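Local coordinates for conserved hypothetical protein (Pyrobaculum aerophilum, PDB 2GL0) that binds adenosine and is probably an adenosine-specific kinase, though its function is otherwise uncharacterised, at residues N20-Q25 with F113-N118. Residues are numbered along the deposited sequence; the frame is centred on the assembly and turned at random.
Sequences NVIIGQ and FAATAN. With ADN (adenosine), chain J.
Val21 and Thr116 pair through two backbone hydrogen bonds, Val21 N to Thr116 O at 2.9 Å and Thr116 N to Val21 O at 3.1 Å, which marks strands 20-25 and 113-116 as antiparallel sheet neighbours (168° between axes). The regular ladder ends in a classic beta bulge: Phe113 and Ala114 both face Ile23, whose O takes Phe113 N at 2.8 Å but Ala114 N only weakly. With Phe113 CG anti to the carbonyl carbon (chi1 -64°), the ring packs closely along Gly24, CD2 lying 3.6 Å from Gly24 CA, and its CZ meets Gln25 OE1, amide and ring planes 56° apart. Val134 and Val137 of strand 131-139 also touch this ring. Replacing Phe113 by alanine removes the ring and is likely to open a gap beside Gly24 and Gln25. The other end is looser: Ala117, partly exposed, has left the strand, and its CB lies 3.7 Å from Asn20 ND2. Adenosine sits at this end, its O3' accepting from Ala117 N at 2.9 Å. Thr116 OG1 accepts from Asn118 N in an ST turn. The chemistry thus implies a bulged, ring-packed end and a polar end whose backbone bond to the ribose O3' is consistent with adenosine binding.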
loop_
_atom_site.group_PDB
_atom_site.type_symbol
_atom_site.label_atom_id
_atom_site.label_comp_id
_atom_site.label_asym_id
_atom_site.label_seq_id
_atom_site.Cartn_x
_atom_site.Cartn_y
_atom_site.Cartn_z
ATOM N N ASN A 20 3.319 17.571 -17.106
ATOM C CA ASN A 20 3.037 16.180 -17.437
ATOM C C ASN A 20 1.551 15.913 -17.292
ATOM O O ASN A 20 0.846 16.693 -16.625
ATOM C CB ASN A 20 3.664 15.223 -16.483
ATOM C CG ASN A 20 5.051 15.290 -16.544
ATOM O OD1 ASN A 20 5.653 16.322 -16.131
ATOM N ND2 ASN A 20 5.653 14.261 -17.086
ATOM N N VAL A 21 1.110 14.823 -17.955
ATOM C CA VAL A 21 -0.285 14.393 -17.995
ATOM C C VAL A 21 -0.374 13.017 -17.359
ATOM O O VAL A 21 0.537 12.228 -17.443
ATOM C CB VAL A 21 -0.879 14.446 -19.427
ATOM C CG1 VAL A 21 -0.326 13.400 -20.233
ATOM C CG2 VAL A 21 -2.460 14.418 -19.409
ATOM N N ILE A 22 -1.405 12.824 -16.555
ATOM C CA ILE A 22 -1.748 11.543 -15.975
ATOM C C ILE A 22 -3.207 11.283 -16.376
ATOM O O ILE A 22 -4.067 12.141 -16.175
ATOM C CB ILE A 22 -1.573 11.528 -14.440
ATOM C CG1 ILE A 22 -0.112 11.919 -14.041
ATOM C CG2 ILE A 22 -2.068 10.156 -13.877
ATOM C CD1 ILE A 22 0.132 12.049 -12.630
ATOM N N ILE A 23 -3.444 10.163 -17.064
ATOM C CA ILE A 23 -4.779 9.853 -17.565
ATOM C C ILE A 23 -5.274 8.522 -17.013
ATOM O O ILE A 23 -4.551 7.586 -17.038
ATOM C CB ILE A 23 -4.854 9.849 -19.081
ATOM C CG1 ILE A 23 -4.303 11.139 -19.613
ATOM C CG2 ILE A 23 -6.372 9.624 -19.589
ATOM C CD1 ILE A 23 -4.404 11.327 -21.148
ATOM N N GLY A 24 -6.515 8.444 -16.545
ATOM C CA GLY A 24 -6.972 7.257 -15.912
ATOM C C GLY A 24 -8.472 7.054 -15.856
ATOM O O GLY A 24 -9.230 7.880 -16.380
ATOM N N GLN A 25 -8.894 5.917 -15.262
ATOM C CA GLN A 25 -10.294 5.658 -15.019
ATOM C C GLN A 25 -10.695 5.493 -13.513
ATOM O O GLN A 25 -10.029 4.822 -12.788
ATOM C CB GLN A 25 -10.703 4.417 -15.746
ATOM C CG GLN A 25 -12.215 4.412 -15.936
ATOM C CD GLN A 25 -12.589 3.185 -16.639
ATOM O OE1 GLN A 25 -12.194 2.999 -17.790
ATOM N NE2 GLN A 25 -13.219 2.245 -15.903
ATOM N N PHE A 113 -4.014 4.889 -17.196
ATOM C CA PHE A 113 -3.631 4.687 -18.561
ATOM C C PHE A 113 -2.237 5.132 -18.918
ATOM O O PHE A 113 -1.561 4.456 -19.699
ATOM C CB PHE A 113 -4.693 5.332 -19.508
ATOM C CG PHE A 113 -6.067 4.694 -19.407
ATOM C CD1 PHE A 113 -6.243 3.377 -19.766
ATOM C CD2 PHE A 113 -7.151 5.433 -19.005
ATOM C CE1 PHE A 113 -7.498 2.785 -19.655
ATOM C CE2 PHE A 113 -8.396 4.892 -18.896
ATOM C CZ PHE A 113 -8.576 3.511 -19.217
ATOM N N ALA A 114 -1.779 6.256 -18.380
ATOM C CA ALA A 114 -0.514 6.889 -18.920
ATOM C C ALA A 114 -0.040 7.868 -17.910
ATOM O O ALA A 114 -0.896 8.558 -17.312
ATOM C CB ALA A 114 -0.734 7.665 -20.301
ATOM N N ALA A 115 1.296 7.966 -17.742
ATOM C CA ALA A 115 1.935 9.115 -17.050
ATOM C C ALA A 115 3.125 9.580 -17.816
ATOM O O ALA A 115 4.121 8.857 -17.904
ATOM C CB ALA A 115 2.271 8.799 -15.567
ATOM N N THR A 116 3.051 10.782 -18.414
ATOM C CA THR A 116 4.065 11.166 -19.415
ATOM C C THR A 116 4.027 12.619 -19.830
ATOM O O THR A 116 3.083 13.345 -19.503
ATOM C CB THR A 116 4.032 10.240 -20.640
ATOM O OG1 THR A 116 5.282 10.311 -21.399
ATOM C CG2 THR A 116 2.850 10.552 -21.477
ATOM N N ALA A 117 5.150 13.034 -20.441
ATOM C CA ALA A 117 5.334 14.279 -21.204
ATOM C C ALA A 117 5.668 13.964 -22.680
ATOM O O ALA A 117 5.961 14.870 -23.437
ATOM C CB ALA A 117 6.507 15.098 -20.599
ATOM N N ASN A 118 5.742 12.683 -23.061
ATOM C CA ASN A 118 6.012 12.271 -24.466
ATOM C C ASN A 118 4.840 12.602 -25.381
ATOM O O ASN A 118 3.678 12.757 -24.864
ATOM C CB ASN A 118 6.177 10.786 -24.518
ATOM C CG ASN A 118 7.481 10.348 -23.931
ATOM O OD1 ASN A 118 8.337 11.182 -23.694
ATOM N ND2 ASN A 118 7.640 9.048 -23.658
HETATM O "O5'" ADN J . 10.395 9.259 -20.401
HETATM C "C5'" ADN J . 10.178 10.617 -20.170
HETATM C "C4'" ADN J . 9.069 10.618 -19.140
HETATM O "O4'" ADN J . 9.590 10.413 -17.839
HETATM C "C3'" ADN J . 8.815 12.049 -19.163
HETATM O "O3'" ADN J . 7.882 12.137 -20.200
HETATM C "C2'" ADN J . 8.384 12.420 -17.757
HETATM O "O2'" ADN J . 7.017 12.107 -17.511
HETATM C "C1'" ADN J . 9.267 11.488 -16.955
HETATM N N9 ADN J . 10.531 12.139 -16.503
HETATM C C8 ADN J . 11.495 12.682 -17.329
HETATM N N7 ADN J . 12.527 13.214 -16.601
HETATM C C5 ADN J . 12.278 13.029 -15.287
HETATM C C6 ADN J . 12.971 13.360 -13.978
HETATM N N6 ADN J . 14.184 14.011 -13.899
HETATM N N1 ADN J . 12.323 12.988 -12.825
HETATM C C2 ADN J . 11.131 12.356 -12.884
HETATM N N3 ADN J . 10.466 12.020 -14.002
HETATM C C4 ADN J . 10.950 12.325 -15.230
#